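Arginine kinase (Cydia pomonella granulosis virus, PDB 6VVG) is the viral protein kinase PK-1, which probably uses ATP to phosphorylate serine or threonine and whose activity relies on side-to-side dimerization. Local coordinates at residues 169-174 against 185-190. Numbering follows the deposited sequence.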
loop_
_atom_site.group_PDB
_atom_site.type_symbol
_atom_site.label_atom_id
_atom_site.label_comp_id
_atom_site.label_asym_id
_atom_site.label_seq_id
_atom_site.Cartn_x
_atom_site.Cartn_y
_atom_site.Cartn_z
ATOM N N THR A 169 -7.275 4.016 7.459
ATOM C CA THR A 169 -7.130 2.826 8.279
ATOM C C THR A 169 -6.962 3.198 9.748
ATOM O O THR A 169 -6.561 4.319 10.072
ATOM C CB THR A 169 -5.935 2.007 7.808
ATOM O OG1 THR A 169 -4.749 2.811 7.847
ATOM C CG2 THR A 169 -6.166 1.508 6.387
ATOM N N PRO A 170 -7.275 2.277 10.659
ATOM C CA PRO A 170 -7.135 2.586 12.092
ATOM C C PRO A 170 -5.687 2.886 12.450
ATOM O O PRO A 170 -4.766 2.178 12.035
ATOM C CB PRO A 170 -7.639 1.315 12.790
ATOM C CG PRO A 170 -8.504 0.611 11.755
ATOM C CD PRO A 170 -7.846 0.935 10.425
ATOM N N SER A 171 -5.489 3.926 13.247
ATOM C CA SER A 171 -4.143 4.331 13.617
ATOM C C SER A 171 -3.737 3.716 14.955
ATOM O O SER A 171 -4.575 3.315 15.768
ATOM C CB SER A 171 -4.038 5.853 13.697
ATOM O OG SER A 171 -4.779 6.353 14.797
ATOM N N PHE A 172 -2.425 3.642 15.165
ATOM C CA PHE A 172 -1.827 3.243 16.429
ATOM C C PHE A 172 -0.620 4.142 16.664
ATOM O O PHE A 172 -0.220 4.923 15.796
ATOM C CB PHE A 172 -1.441 1.754 16.439
ATOM C CG PHE A 172 -0.641 1.320 15.247
ATOM C CD1 PHE A 172 -1.216 1.251 13.988
ATOM C CD2 PHE A 172 0.689 0.964 15.390
ATOM C CE1 PHE A 172 -0.473 0.852 12.892
ATOM C CE2 PHE A 172 1.435 0.560 14.300
ATOM C CZ PHE A 172 0.855 0.506 13.050
ATOM N N TYR A 173 -0.031 4.026 17.852
ATOM C CA TYR A 173 1.014 4.951 18.284
ATOM C C TYR A 173 2.386 4.547 17.730
ATOM O O TYR A 173 3.324 4.236 18.462
ATOM C CB TYR A 173 1.041 5.016 19.806
ATOM C CG TYR A 173 -0.118 5.744 20.447
ATOM C CD1 TYR A 173 -0.841 6.704 19.751
ATOM C CD2 TYR A 173 -0.481 5.475 21.761
ATOM C CE1 TYR A 173 -1.898 7.376 20.346
ATOM C CE2 TYR A 173 -1.533 6.145 22.367
ATOM C CZ TYR A 173 -2.234 7.096 21.655
ATOM O OH TYR A 173 -3.282 7.763 22.247
ATOM N N ASP A 174 2.489 4.555 16.405
ATOM C CA ASP A 174 3.776 4.374 15.747
ATOM C C ASP A 174 4.407 5.736 15.459
ATOM O O ASP A 174 3.728 6.762 15.398
ATOM C CB ASP A 174 3.619 3.561 14.459
ATOM C CG ASP A 174 2.762 4.257 13.415
ATOM O OD1 ASP A 174 2.033 5.212 13.757
ATOM O OD2 ASP A 174 2.815 3.833 12.241
ATOM N N ILE A 185 -3.065 11.440 18.470
ATOM C CA ILE A 185 -3.137 11.130 19.894
ATOM C C ILE A 185 -4.481 10.497 20.225
ATOM O O ILE A 185 -4.563 9.564 21.033
ATOM C CB ILE A 185 -2.889 12.397 20.735
ATOM C CG1 ILE A 185 -1.442 12.871 20.575
ATOM C CG2 ILE A 185 -3.207 12.131 22.200
ATOM C CD1 ILE A 185 -1.214 14.313 20.989
ATOM N N ARG A 186 -5.552 10.982 19.596
ATOM C CA ARG A 186 -6.905 10.513 19.856
ATOM C C ARG A 186 -7.291 9.321 18.982
ATOM O O ARG A 186 -8.481 9.002 18.870
ATOM C CB ARG A 186 -7.902 11.659 19.661
ATOM C CG ARG A 186 -7.674 12.839 20.605
ATOM C CD ARG A 186 -8.838 13.824 20.609
ATOM N NE ARG A 186 -9.131 14.355 19.281
ATOM C CZ ARG A 186 -8.730 15.543 18.842
ATOM N NH1 ARG A 186 -8.012 16.337 19.625
ATOM N NH2 ARG A 186 -9.046 15.940 17.618
ATOM N N HIS A 187 -6.311 8.656 18.373
ATOM C CA HIS A 187 -6.538 7.438 17.595
ATOM C C HIS A 187 -7.569 7.648 16.485
ATOM O O HIS A 187 -8.394 6.774 16.212
ATOM C CB HIS A 187 -6.963 6.274 18.496
ATOM C CG HIS A 187 -5.883 5.780 19.408
ATOM N ND1 HIS A 187 -4.811 5.035 18.964
ATOM C CD2 HIS A 187 -5.715 5.921 20.744
ATOM C CE1 HIS A 187 -4.027 4.744 19.986
ATOM N NE2 HIS A 187 -4.552 5.271 21.077
ATOM N N GLU A 188 -7.528 8.807 15.836
ATOM C CA GLU A 188 -8.278 8.975 14.602
ATOM C C GLU A 188 -7.606 8.188 13.479
ATOM O O GLU A 188 -6.428 7.826 13.558
ATOM C CB GLU A 188 -8.380 10.453 14.224
ATOM C CG GLU A 188 -9.221 11.285 15.174
ATOM C CD GLU A 188 -9.622 12.628 14.579
ATOM O OE1 GLU A 188 -9.518 12.805 13.347
ATOM O OE2 GLU A 188 -10.035 13.513 15.351
ATOM N N ALA A 189 -8.370 7.920 12.422
ATOM C CA ALA A 189 -7.825 7.207 11.273
ATOM C C ALA A 189 -6.657 7.981 10.667
ATOM O O ALA A 189 -6.589 9.210 10.748
ATOM C CB ALA A 189 -8.909 6.988 10.219
ATOM N N TYR A 190 -5.722 7.245 10.065
ATOM C CA TYR A 190 -4.617 7.879 9.357
ATOM C C TYR A 190 -5.159 8.836 8.303
ATOM O O TYR A 190 -6.042 8.480 7.516
ATOM C CB TYR A 190 -3.722 6.819 8.714
ATOM C CG TYR A 190 -2.844 6.106 9.716
ATOM C CD1 TYR A 190 -1.959 6.815 10.524
ATOM C CD2 TYR A 190 -2.901 4.729 9.862
ATOM C CE1 TYR A 190 -1.160 6.171 11.449
ATOM C CE2 TYR A 190 -2.101 4.074 10.782
ATOM C CZ TYR A 190 -1.238 4.801 11.578
ATOM O OH TYR A 190 -0.440 4.156 12.496
HETATM O O HOH W 1 -8.188 4.906 14.236
#
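In the activation segment, Ser171, Tyr173 and Asp174 pack against His187 and Tyr190 in the loop following the short helix 182-185, at whose start lies a Ser-Pro-Glu sequence corresponding to the kinase APE motif. Ser171 CB sits above the middle of one face of the Tyr190 ring in a CH-pi contact, 3.7 Å from the centroid, while Thr169 OG1, itself bonded to Ile166 O, lies at the ring's edge beside CD2. With chi1 of Ser171 at 69°, OG lies between the backbone N and the carbonyl carbon, and it donates a short bond of 2.5 Å to Glu188 O. Main-chain pairing from Tyr190 N to Thr169 O (3.0 Å) secures one end, and a water links Ser171 N to His187 O. At the other end Tyr190 and Asp174 meet tip to tip: Tyr190 OH donates to Asp174 OD1 over 3.0 Å, from above the carboxylate plane. The same hydroxyl lies over one face of the Phe172 ring, 3.3 Å from Phe172 CE1, and receives a weak bond from Phe172 N. Asp174 OD1 also takes a salt bridge from Lys184 and a hydrogen bond from Asn140, and OD2 a salt bridge from Arg165; the two cations would probably stabilise the charged carboxylate. The Tyr173 and His187 rings form an offset stack, centroids 4.1 Å apart and planes at 29°. Tyr173 OH donates to Ile185 O, 2.5 Å away in the carbonyl plane. Positive phi at His187 belongs to the Schellman motif ending the helix. The whole illustrates how a kinase C-lobe anchors its activation segment.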